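Local atomic coordinates of colicin-B (PDB entry 1RH1), a protein that kills Escherichia coli and close relatives by forming a channel that depolarises the cytoplasmic membrane and dissipates the cell's energy. Residues A[165-170]-A[267-272]; A[216-221]-A[283-288]; A[139-144]-A[180-185]; A[62-65]-A[69-72]. One frame throughout, in Å; residues are numbered along the deposited sequence.

Contact 1 (A[165-170]-A[267-272])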
loop_
_atom_site.group_PDB
_atom_site.type_symbol
_atom_site.label_atom_id
_atom_site.label_comp_id
_atom_site.label_asym_id
_atom_site.label_seq_id
_atom_site.Cartn_x
_atom_site.Cartn_y
_atom_site.Cartn_z
ATOM N N VAL A 165 -4.691 3.496 18.357
ATOM C CA VAL A 165 -4.543 2.221 19.022
ATOM C C VAL A 165 -4.527 1.091 17.988
ATOM O O VAL A 165 -5.298 1.079 17.033
ATOM C CB VAL A 165 -5.698 2.090 20.044
ATOM C CG1 VAL A 165 -7.064 2.146 19.400
ATOM C CG2 VAL A 165 -5.558 0.756 20.750
ATOM N N PRO A 166 -3.620 0.126 18.107
ATOM C CA PRO A 166 -3.610 -1.096 17.315
ATOM C C PRO A 166 -4.928 -1.823 17.295
ATOM O O PRO A 166 -5.436 -2.080 18.371
ATOM C CB PRO A 166 -2.516 -1.865 17.945
ATOM C CG PRO A 166 -1.517 -0.791 18.253
ATOM C CD PRO A 166 -2.374 0.283 18.847
ATOM N N VAL A 167 -5.552 -2.119 16.150
ATOM C CA VAL A 167 -6.816 -2.874 16.116
ATOM C C VAL A 167 -6.730 -4.166 15.304
ATOM O O VAL A 167 -5.803 -4.316 14.488
ATOM C CB VAL A 167 -8.005 -2.038 15.521
ATOM C CG1 VAL A 167 -8.404 -0.939 16.473
ATOM C CG2 VAL A 167 -7.611 -1.408 14.208
ATOM N N LYS A 168 -7.661 -5.118 15.506
ATOM C CA LYS A 168 -7.650 -6.337 14.695
ATOM C C LYS A 168 -8.742 -6.496 13.652
ATOM O O LYS A 168 -8.612 -7.287 12.718
ATOM C CB LYS A 168 -7.712 -7.609 15.539
ATOM C CG LYS A 168 -8.789 -7.713 16.565
ATOM C CD LYS A 168 -8.748 -9.071 17.216
ATOM C CE LYS A 168 -9.676 -8.946 18.412
ATOM N NZ LYS A 168 -9.953 -10.252 18.958
ATOM N N TYR A 169 -9.830 -5.762 13.855
ATOM C CA TYR A 169 -11.012 -5.735 13.031
ATOM C C TYR A 169 -11.410 -4.288 12.990
ATOM O O TYR A 169 -11.135 -3.518 13.907
ATOM C CB TYR A 169 -12.165 -6.557 13.647
ATOM C CG TYR A 169 -11.900 -8.045 13.485
ATOM C CD1 TYR A 169 -11.644 -8.849 14.584
ATOM C CD2 TYR A 169 -11.817 -8.601 12.204
ATOM C CE1 TYR A 169 -11.291 -10.197 14.398
ATOM C CE2 TYR A 169 -11.466 -9.940 12.007
ATOM C CZ TYR A 169 -11.197 -10.741 13.108
ATOM O OH TYR A 169 -10.799 -12.058 12.915
ATOM N N ARG A 170 -12.018 -3.913 11.874
ATOM C CA ARG A 170 -12.573 -2.597 11.678
ATOM C C ARG A 170 -13.877 -2.715 10.937
ATOM O O ARG A 170 -14.109 -3.637 10.164
ATOM C CB ARG A 170 -11.640 -1.732 10.877
ATOM C CG ARG A 170 -10.526 -1.160 11.736
ATOM C CD ARG A 170 -9.624 -0.190 10.980
ATOM N NE ARG A 170 -10.344 1.005 10.583
ATOM C CZ ARG A 170 -10.265 1.555 9.370
ATOM N NH1 ARG A 170 -10.976 2.637 9.140
ATOM N NH2 ARG A 170 -9.516 1.081 8.375
ATOM N N ASP A 267 -14.117 6.104 11.825
ATOM C CA ASP A 267 -14.295 5.160 12.935
ATOM C C ASP A 267 -13.277 5.491 14.015
ATOM O O ASP A 267 -12.118 5.807 13.725
ATOM C CB ASP A 267 -14.088 3.693 12.522
ATOM C CG ASP A 267 -12.802 3.273 11.801
ATOM O OD1 ASP A 267 -12.574 2.067 11.672
ATOM O OD2 ASP A 267 -12.044 4.138 11.352
ATOM N N VAL A 268 -13.705 5.524 15.272
ATOM C CA VAL A 268 -12.800 5.880 16.359
ATOM C C VAL A 268 -13.095 5.035 17.579
ATOM O O VAL A 268 -14.093 4.321 17.618
ATOM C CB VAL A 268 -12.934 7.374 16.780
ATOM C CG1 VAL A 268 -12.627 8.311 15.633
ATOM C CG2 VAL A 268 -14.348 7.648 17.229
ATOM N N ILE A 269 -12.244 5.098 18.595
ATOM C CA ILE A 269 -12.556 4.411 19.827
ATOM C C ILE A 269 -12.739 5.524 20.821
ATOM O O ILE A 269 -11.836 6.290 21.156
ATOM C CB ILE A 269 -11.408 3.455 20.216
ATOM C CG1 ILE A 269 -11.519 2.198 19.377
ATOM C CG2 ILE A 269 -11.486 3.066 21.677
ATOM C CD1 ILE A 269 -10.424 1.185 19.681
ATOM N N VAL A 270 -14.000 5.631 21.217
ATOM C CA VAL A 270 -14.418 6.642 22.166
ATOM C C VAL A 270 -14.119 6.082 23.537
ATOM O O VAL A 270 -14.622 5.025 23.921
ATOM C CB VAL A 270 -15.916 6.917 22.027
ATOM C CG1 VAL A 270 -16.280 7.961 23.048
ATOM C CG2 VAL A 270 -16.272 7.447 20.655
ATOM N N ARG A 271 -13.272 6.839 24.230
ATOM C CA ARG A 271 -12.834 6.564 25.601
ATOM C C ARG A 271 -13.578 7.459 26.610
ATOM O O ARG A 271 -13.486 8.686 26.553
ATOM C CB ARG A 271 -11.334 6.798 25.607
ATOM C CG ARG A 271 -10.632 6.737 26.939
ATOM C CD ARG A 271 -9.176 7.069 26.742
ATOM N NE ARG A 271 -8.437 6.175 27.596
ATOM C CZ ARG A 271 -7.189 6.419 27.985
ATOM N NH1 ARG A 271 -6.549 7.530 27.595
ATOM N NH2 ARG A 271 -6.574 5.525 28.774
ATOM N N PHE A 272 -14.325 6.911 27.566
ATOM C CA PHE A 272 -15.091 7.733 28.488
ATOM C C PHE A 272 -14.298 8.313 29.669
ATOM O O PHE A 272 -13.124 7.968 29.815
ATOM C CB PHE A 272 -16.260 6.879 28.935
ATOM C CG PHE A 272 -17.245 6.728 27.791
ATOM C CD1 PHE A 272 -18.262 7.667 27.626
ATOM C CD2 PHE A 272 -17.130 5.664 26.891
ATOM C CE1 PHE A 272 -19.155 7.538 26.564
ATOM C CE2 PHE A 272 -18.030 5.541 25.830
ATOM C CZ PHE A 272 -19.043 6.477 25.664
#
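R170 and D267 meet with their side chains roughly perpendicular, the guanidinium presenting its NE side to the carboxylate in a side-on grip. NE donates to OD1 of D267 at 2.7 Å, taking the syn lone pair of that oxygen, while NH1 of R170 reaches OD2 of D267 at 2.9 Å with an N-H...O angle of 158°. The two planes are twisted 50° apart, and NH1 comes to OD2 from out of the carboxylate plane. A bend in the arginine chain (chi3 66°) swings the guanidinium toward D267, although the CB of R170 does not point there. OD1 of D267 also receives a hydrogen bond from the hydroxyl of Y282, and NH2 of R170 forms a second salt bridge with D17, the first residue of the TonB box. R170 thus links D17 to D267. Here the chain turns a corner at K168: strand 163-167 belongs to the large mixed sheet that also contains strand 266-271, and strand 169-176 to the five-stranded antiparallel one, so the salt bridge joins the two sheets. Between strands 163-167 and 266-271 the contact is apolar. I269 sets its CD1 against CG1 of V165 at 3.5 Å, the two side chains crossing nearly at right angles. CG1 of V167 lies farther from the same methyl, at 4.3 Å.

Contact 2 (A[216-221]-A[283-288])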
loop_
_atom_site.group_PDB
_atom_site.type_symbol
_atom_site.label_atom_id
_atom_site.label_comp_id
_atom_site.label_asym_id
_atom_site.label_seq_id
_atom_site.Cartn_x
_atom_site.Cartn_y
_atom_site.Cartn_z
ATOM N N ALA A 216 -18.628 13.035 22.219
ATOM C CA ALA A 216 -17.391 12.597 21.596
ATOM C C ALA A 216 -17.285 12.969 20.140
ATOM O O ALA A 216 -18.296 12.906 19.437
ATOM C CB ALA A 216 -17.262 11.119 21.648
ATOM N N PRO A 217 -16.104 13.353 19.633
ATOM C CA PRO A 217 -15.876 13.605 18.222
ATOM C C PRO A 217 -15.773 12.384 17.306
ATOM O O PRO A 217 -14.702 11.978 16.831
ATOM C CB PRO A 217 -14.644 14.464 18.238
ATOM C CG PRO A 217 -13.865 13.898 19.387
ATOM C CD PRO A 217 -14.945 13.740 20.427
ATOM N N VAL A 218 -16.949 11.779 17.094
ATOM C CA VAL A 218 -17.119 10.723 16.116
ATOM C C VAL A 218 -16.986 11.409 14.764
ATOM O O VAL A 218 -16.371 10.861 13.844
ATOM C CB VAL A 218 -18.477 10.102 16.256
ATOM C CG1 VAL A 218 -18.657 9.010 15.234
ATOM C CG2 VAL A 218 -18.601 9.575 17.673
ATOM N N SER A 219 -17.599 12.616 14.678
ATOM C CA SER A 219 -17.376 13.611 13.620
ATOM C C SER A 219 -17.556 13.065 12.209
ATOM O O SER A 219 -18.614 12.447 12.031
ATOM C CB SER A 219 -15.973 14.148 13.970
ATOM O OG SER A 219 -15.711 15.456 13.491
ATOM N N PRO A 220 -16.705 13.188 11.168
ATOM C CA PRO A 220 -15.798 14.291 10.834
ATOM C C PRO A 220 -16.524 15.452 10.178
ATOM O O PRO A 220 -17.535 15.251 9.500
ATOM C CB PRO A 220 -14.707 13.667 9.956
ATOM C CG PRO A 220 -15.456 12.618 9.197
ATOM C CD PRO A 220 -16.448 12.084 10.244
ATOM N N ASN A 221 -15.999 16.662 10.445
ATOM C CA ASN A 221 -16.573 17.955 10.059
ATOM C C ASN A 221 -17.896 18.308 10.761
ATOM O O ASN A 221 -18.265 19.475 10.892
ATOM C CB ASN A 221 -16.822 18.029 8.545
ATOM C CG ASN A 221 -15.560 17.969 7.698
ATOM O OD1 ASN A 221 -14.798 18.939 7.648
ATOM N ND2 ASN A 221 -15.315 16.839 7.017
ATOM N N ILE A 283 -16.816 3.041 17.431
ATOM C CA ILE A 283 -17.943 3.500 16.669
ATOM C C ILE A 283 -17.550 3.903 15.268
ATOM O O ILE A 283 -16.507 4.496 15.019
ATOM C CB ILE A 283 -18.564 4.609 17.557
ATOM C CG1 ILE A 283 -19.801 5.137 16.897
ATOM C CG2 ILE A 283 -17.584 5.718 17.821
ATOM C CD1 ILE A 283 -20.639 5.850 17.977
ATOM N N SER A 284 -18.383 3.457 14.337
ATOM C CA SER A 284 -18.177 3.702 12.916
ATOM C C SER A 284 -19.265 4.567 12.299
ATOM O O SER A 284 -20.448 4.247 12.421
ATOM C CB SER A 284 -18.141 2.399 12.161
ATOM O OG SER A 284 -17.716 2.699 10.838
ATOM N N ALA A 285 -18.887 5.636 11.588
ATOM C CA ALA A 285 -19.852 6.578 11.041
ATOM C C ALA A 285 -19.683 6.825 9.551
ATOM O O ALA A 285 -18.839 7.616 9.114
ATOM C CB ALA A 285 -19.722 7.903 11.771
ATOM N N VAL A 286 -20.557 6.182 8.778
ATOM C CA VAL A 286 -20.527 6.207 7.321
ATOM C C VAL A 286 -21.552 7.104 6.642
ATOM O O VAL A 286 -22.671 7.276 7.092
ATOM C CB VAL A 286 -20.669 4.731 6.861
ATOM C CG1 VAL A 286 -20.866 4.556 5.365
ATOM C CG2 VAL A 286 -19.371 4.043 7.234
ATOM N N GLU A 287 -21.169 7.622 5.487
ATOM C CA GLU A 287 -21.990 8.439 4.615
ATOM C C GLU A 287 -22.582 7.652 3.435
ATOM O O GLU A 287 -21.846 7.198 2.551
ATOM C CB GLU A 287 -21.115 9.556 4.132
ATOM C CG GLU A 287 -21.780 10.554 3.217
ATOM C CD GLU A 287 -20.794 11.595 2.734
ATOM O OE1 GLU A 287 -21.070 12.780 2.917
ATOM O OE2 GLU A 287 -19.753 11.216 2.186
ATOM N N ILE A 288 -23.915 7.471 3.409
ATOM C CA ILE A 288 -24.664 6.787 2.349
ATOM C C ILE A 288 -24.469 7.648 1.088
ATOM O O ILE A 288 -24.936 8.788 1.061
ATOM C CB ILE A 288 -26.218 6.685 2.647
ATOM C CG1 ILE A 288 -26.558 7.129 4.061
ATOM C CG2 ILE A 288 -26.698 5.264 2.497
ATOM C CD1 ILE A 288 -26.554 8.689 4.255
#
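The CA of V218 is 7.1 Å from the CA of A285, where the end of strand 213-216 and the irregular loop after it face strand 281-286 with no hydrogen bond between the two segments. The loop folds tightly on itself: P217 is the centre of an inverse gamma turn, closed by the bond from V218 N to A216 O at 2.9 Å, and a cis peptide precedes P220. Past the turn, the CB of V218 points at the strand, and its two methyls fork over two strand residues that face it. With CG1 anti to the backbone N (chi1 180°), that methyl is placed against CB of A285 at 3.8 Å, and CG2 meets CG2 of I283 at 4.0 Å. The V218 and I283 side chains cross at about a right angle. S284, between those two strand residues, turns its side chain to the other side, where OG bonds to the carbonyl of L171. L225 of strand 225-228 touches both V218 and I283, and M142 reaches A285 from strand 139-146. The arrangement is that of a loop between two antiparallel strands, 213-216 and 225-228, folding its one buried valine onto the face of another strand of the same mixed sheet.

Contact 3 (A[139-144]-A[180-185])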
loop_
_atom_site.group_PDB
_atom_site.type_symbol
_atom_site.label_atom_id
_atom_site.label_comp_id
_atom_site.label_asym_id
_atom_site.label_seq_id
_atom_site.Cartn_x
_atom_site.Cartn_y
_atom_site.Cartn_z
ATOM N N ILE A 139 -27.499 12.811 7.181
ATOM C CA ILE A 139 -27.708 11.490 7.731
ATOM C C ILE A 139 -26.313 10.892 7.863
ATOM O O ILE A 139 -25.366 11.318 7.188
ATOM C CB ILE A 139 -28.588 10.661 6.752
ATOM C CG1 ILE A 139 -29.966 11.278 6.631
ATOM C CG2 ILE A 139 -28.775 9.239 7.250
ATOM C CD1 ILE A 139 -30.094 12.145 5.369
ATOM N N ARG A 140 -26.185 9.917 8.777
ATOM C CA ARG A 140 -24.967 9.140 8.980
ATOM C C ARG A 140 -25.256 7.741 9.554
ATOM O O ARG A 140 -25.977 7.579 10.526
ATOM C CB ARG A 140 -24.072 9.959 9.872
ATOM C CG ARG A 140 -22.713 9.688 9.339
ATOM C CD ARG A 140 -21.887 10.850 8.837
ATOM N NE ARG A 140 -22.483 11.540 7.722
ATOM C CZ ARG A 140 -21.774 12.428 7.027
ATOM N NH1 ARG A 140 -20.503 12.694 7.333
ATOM N NH2 ARG A 140 -22.353 13.103 6.043
ATOM N N LEU A 141 -24.815 6.654 8.926
ATOM C CA LEU A 141 -25.021 5.296 9.426
ATOM C C LEU A 141 -23.971 4.961 10.458
ATOM O O LEU A 141 -22.781 4.965 10.162
ATOM C CB LEU A 141 -24.907 4.291 8.310
ATOM C CG LEU A 141 -25.930 4.394 7.215
ATOM C CD1 LEU A 141 -25.535 3.486 6.117
ATOM C CD2 LEU A 141 -27.295 3.970 7.705
ATOM N N MET A 142 -24.374 4.685 11.685
ATOM C CA MET A 142 -23.403 4.397 12.704
ATOM C C MET A 142 -23.530 2.960 13.147
ATOM O O MET A 142 -24.621 2.407 13.242
ATOM C CB MET A 142 -23.605 5.344 13.881
ATOM C CG MET A 142 -23.242 6.784 13.568
ATOM S SD MET A 142 -23.444 7.977 14.904
ATOM C CE MET A 142 -22.780 9.327 14.005
ATOM N N VAL A 143 -22.366 2.353 13.394
ATOM C CA VAL A 143 -22.241 0.968 13.856
ATOM C C VAL A 143 -21.350 0.990 15.067
ATOM O O VAL A 143 -20.365 1.720 15.146
ATOM C CB VAL A 143 -21.539 -0.011 12.899
ATOM C CG1 VAL A 143 -22.269 -1.333 13.004
ATOM C CG2 VAL A 143 -21.506 0.493 11.463
ATOM N N THR A 144 -21.669 0.124 16.005
ATOM C CA THR A 144 -20.964 0.099 17.263
ATOM C C THR A 144 -20.413 -1.271 17.565
ATOM O O THR A 144 -20.929 -2.284 17.096
ATOM C CB THR A 144 -22.022 0.658 18.238
ATOM O OG1 THR A 144 -21.550 1.991 18.354
ATOM C CG2 THR A 144 -22.218 0.025 19.597
ATOM N N GLN A 180 -22.535 0.564 -2.896
ATOM C CA GLN A 180 -21.809 0.649 -1.630
ATOM C C GLN A 180 -22.304 -0.347 -0.590
ATOM O O GLN A 180 -23.497 -0.483 -0.323
ATOM C CB GLN A 180 -21.919 2.080 -1.080
ATOM C CG GLN A 180 -21.392 2.420 0.311
ATOM C CD GLN A 180 -21.870 3.785 0.766
ATOM O OE1 GLN A 180 -21.109 4.727 0.839
ATOM N NE2 GLN A 180 -23.129 4.005 1.073
ATOM N N TYR A 181 -21.332 -1.061 -0.022
ATOM C CA TYR A 181 -21.540 -2.055 1.020
ATOM C C TYR A 181 -21.022 -1.621 2.387
ATOM O O TYR A 181 -20.265 -0.660 2.457
ATOM C CB TYR A 181 -20.833 -3.309 0.609
ATOM C CG TYR A 181 -21.592 -4.009 -0.481
ATOM C CD1 TYR A 181 -21.441 -3.649 -1.816
ATOM C CD2 TYR A 181 -22.459 -5.035 -0.117
ATOM C CE1 TYR A 181 -22.167 -4.320 -2.791
ATOM C CE2 TYR A 181 -23.183 -5.710 -1.095
ATOM C CZ TYR A 181 -23.026 -5.341 -2.419
ATOM O OH TYR A 181 -23.756 -6.009 -3.371
ATOM N N MET A 182 -21.433 -2.245 3.493
ATOM C CA MET A 182 -20.766 -2.023 4.766
ATOM C C MET A 182 -20.162 -3.354 5.172
ATOM O O MET A 182 -20.858 -4.369 5.188
ATOM C CB MET A 182 -21.753 -1.530 5.800
ATOM C CG MET A 182 -22.127 -0.094 5.474
ATOM S SD MET A 182 -21.963 0.995 6.891
ATOM C CE MET A 182 -20.246 0.740 7.199
ATOM N N ALA A 183 -18.857 -3.346 5.461
ATOM C CA ALA A 183 -18.077 -4.547 5.689
ATOM C C ALA A 183 -17.211 -4.574 6.915
ATOM O O ALA A 183 -17.001 -3.544 7.540
ATOM C CB ALA A 183 -17.133 -4.786 4.562
ATOM N N ILE A 184 -16.670 -5.750 7.261
ATOM C CA ILE A 184 -15.707 -5.872 8.341
ATOM C C ILE A 184 -14.349 -6.161 7.748
ATOM O O ILE A 184 -14.141 -7.184 7.111
ATOM C CB ILE A 184 -16.128 -6.992 9.324
ATOM C CG1 ILE A 184 -15.028 -7.158 10.340
ATOM C CG2 ILE A 184 -16.437 -8.287 8.604
ATOM C CD1 ILE A 184 -15.320 -8.282 11.318
ATOM N N ILE A 185 -13.397 -5.264 7.910
ATOM C CA ILE A 185 -12.089 -5.538 7.379
ATOM C C ILE A 185 -11.158 -6.069 8.436
ATOM O O ILE A 185 -11.386 -5.970 9.630
ATOM C CB ILE A 185 -11.516 -4.270 6.730
ATOM C CG1 ILE A 185 -11.573 -3.039 7.586
ATOM C CG2 ILE A 185 -12.364 -4.026 5.516
ATOM C CD1 ILE A 185 -10.984 -1.772 6.939
#
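M182 lies between L141 and V143 and makes contact with both. This is face-to-face packing of two β-sheets: strand 139-146 belongs to the large mixed sheet, strand 179-186 to the five-stranded antiparallel one, and no hydrogen bond passes between the two segments. The CA of M182 is 9.7 Å from those of both L141 and V143, a spacing bridged by side chains alone. SD of M182 approaches CD1 of L141 at 4.4 Å, and the terminal CE of M182 reaches CG2 of V143 at 4.5 Å. The sulfur lies nearly as close to that valine methyl as CE does, whereas CE faces V143 alone, being 6.1 Å from CD1 of L141. The bend at the end of the thioether chain (chi3 59°) turns CE away from the leucine. All three side chains are buried and all three CB atoms point across the gap; that of M142, between the two strand residues, points the other way. Around this first shell, L128 of strand 121-128 packs on L141, and V286 of strand 281-286 touches M182. The strand carrying L141 and V143 is itself held between two neighbours: L141 and V143 pair through their backbones with V286 and S284, R140 and M142 with I72 and R70. At the start of the same strand R140 turns back on its own backbone, its side chain making a weak, long ion pair with E287 through NH2, while its NE donates to the carbonyl O of I139 at 2.9 Å, nearly straight at 168°.

Contact 4 (A[62-65]-A[69-72])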
loop_
_atom_site.group_PDB
_atom_site.type_symbol
_atom_site.label_atom_id
_atom_site.label_comp_id
_atom_site.label_asym_id
_atom_site.label_seq_id
_atom_site.Cartn_x
_atom_site.Cartn_y
_atom_site.Cartn_z
ATOM N N SER A 62 -31.837 7.668 18.702
ATOM C CA SER A 62 -31.781 6.234 18.481
ATOM C C SER A 62 -30.944 5.496 19.514
ATOM O O SER A 62 -30.342 6.095 20.395
ATOM C CB SER A 62 -31.233 6.013 17.085
ATOM O OG SER A 62 -31.444 4.681 16.664
ATOM N N VAL A 63 -30.917 4.168 19.426
ATOM C CA VAL A 63 -30.157 3.300 20.328
ATOM C C VAL A 63 -29.081 2.565 19.557
ATOM O O VAL A 63 -29.317 1.884 18.560
ATOM C CB VAL A 63 -31.074 2.253 21.001
ATOM C CG1 VAL A 63 -30.311 1.324 21.908
ATOM C CG2 VAL A 63 -32.067 2.979 21.867
ATOM N N LEU A 64 -27.892 2.668 20.106
ATOM C CA LEU A 64 -26.738 2.014 19.550
ATOM C C LEU A 64 -26.348 0.694 20.224
ATOM O O LEU A 64 -25.540 0.689 21.169
ATOM C CB LEU A 64 -25.639 3.038 19.619
ATOM C CG LEU A 64 -25.074 3.612 18.340
ATOM C CD1 LEU A 64 -26.142 3.846 17.290
ATOM C CD2 LEU A 64 -24.332 4.870 18.736
ATOM N N PHE A 65 -26.976 -0.410 19.733
ATOM C CA PHE A 65 -26.668 -1.791 20.130
ATOM C C PHE A 65 -25.500 -2.244 19.259
ATOM O O PHE A 65 -25.474 -1.910 18.064
ATOM C CB PHE A 65 -27.747 -2.788 19.834
ATOM C CG PHE A 65 -29.095 -2.448 20.389
ATOM C CD1 PHE A 65 -30.093 -2.009 19.527
ATOM C CD2 PHE A 65 -29.344 -2.586 21.748
ATOM C CE1 PHE A 65 -31.356 -1.704 20.031
ATOM C CE2 PHE A 65 -30.611 -2.277 22.251
ATOM C CZ PHE A 65 -31.619 -1.837 21.395
ATOM N N ILE A 69 -26.522 -1.563 12.683
ATOM C CA ILE A 69 -26.486 -0.292 11.950
ATOM C C ILE A 69 -27.758 0.521 12.102
ATOM O O ILE A 69 -28.882 0.006 12.046
ATOM C CB ILE A 69 -26.281 -0.502 10.440
ATOM C CG1 ILE A 69 -25.048 -1.321 10.175
ATOM C CG2 ILE A 69 -26.100 0.837 9.760
ATOM C CD1 ILE A 69 -24.881 -1.637 8.689
ATOM N N ARG A 70 -27.506 1.828 12.274
ATOM C CA ARG A 70 -28.525 2.848 12.462
ATOM C C ARG A 70 -28.234 4.139 11.713
ATOM O O ARG A 70 -27.132 4.679 11.641
ATOM C CB ARG A 70 -28.669 3.188 13.927
ATOM C CG ARG A 70 -29.090 2.048 14.811
ATOM C CD ARG A 70 -30.548 1.697 14.671
ATOM N NE ARG A 70 -31.075 1.618 16.024
ATOM C CZ ARG A 70 -32.361 1.695 16.355
ATOM N NH1 ARG A 70 -33.304 1.847 15.422
ATOM N NH2 ARG A 70 -32.682 1.652 17.651
ATOM N N ARG A 71 -29.359 4.597 11.182
ATOM C CA ARG A 71 -29.481 5.801 10.402
ATOM C C ARG A 71 -29.789 6.954 11.349
ATOM O O ARG A 71 -30.881 7.107 11.907
ATOM C CB ARG A 71 -30.566 5.486 9.411
ATOM C CG ARG A 71 -30.859 6.537 8.394
ATOM C CD ARG A 71 -31.679 5.894 7.300
ATOM N NE ARG A 71 -31.963 6.924 6.318
ATOM C CZ ARG A 71 -31.274 7.048 5.177
ATOM N NH1 ARG A 71 -30.273 6.214 4.871
ATOM N NH2 ARG A 71 -31.588 8.029 4.325
ATOM N N ILE A 72 -28.718 7.718 11.585
ATOM C CA ILE A 72 -28.712 8.843 12.517
ATOM C C ILE A 72 -28.635 10.153 11.732
ATOM O O ILE A 72 -27.829 10.330 10.820
ATOM C CB ILE A 72 -27.517 8.546 13.505
ATOM C CG1 ILE A 72 -28.065 7.531 14.468
ATOM C CG2 ILE A 72 -27.053 9.677 14.393
ATOM C CD1 ILE A 72 -26.947 6.779 15.156
#
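R70 lays its guanidinium beside the backbone of strand 62-64 and donates from NE to the carbonyl O of V63 at 3.1 Å, with an N-H...O angle of 160°. That oxygen sits at the edge of the guanidinium, near its plane; NH2 of R70 adds a weak, longer bond to the same oxygen at 3.5 Å, and NH1 makes a long, weak ion pair with E244. The hydroxyl of S62 takes a different position, its OG centred over one face of the guanidinium, 3.1 Å from CZ of R70. From there it is badly placed to accept an N-H, and it lies in contact with the face without a hydrogen bond to it. Bends at chi2 (-75°) and chi3 fold the arginine chain over so that its end reaches both residues. NH2 of R70 also approaches CE1 of F65 at 4.3 Å, obliquely to the ring, and CB of V63 at 3.8 Å. Beyond the polar group, CD1 of L64 meets CD1 of I72 at 3.7 Å and CG of R70 more loosely. The N-to-C directions of the short strands 62-64 and 70-72 are 131° apart, and the two do not pair. Strand 62-64 is a parallel neighbour of strand 87-90, whose V88 lies against both L64 and I72, while strand 70-73 pairs antiparallel with strand 139-146; F65 rests edge-to-face with H91 just beyond strand 87-90.

Overall arrangement
All four contacts lie in the β-rich part of the chain, on one side of its centre, and share the large mixed sheet. Neighbouring strands tie them together: V268 N to I283 O (3.0 Å) joins contact 1 to contact 2, S284 N to V143 O (2.8 Å) joins contact 2 to contact 3, and M142 N to R70 O (2.8 Å) joins contact 3 to contact 4. Contact 3 spans to the antiparallel sheet, where R170 O and I185 N (2.9 Å) lead back to contact 1. Contacts 1 and 4 are farthest apart, with centres about 18 Å apart and no touch. Contacts 1 and 2 both reach the TonB box, through R170 to D17 and through E287 to S24.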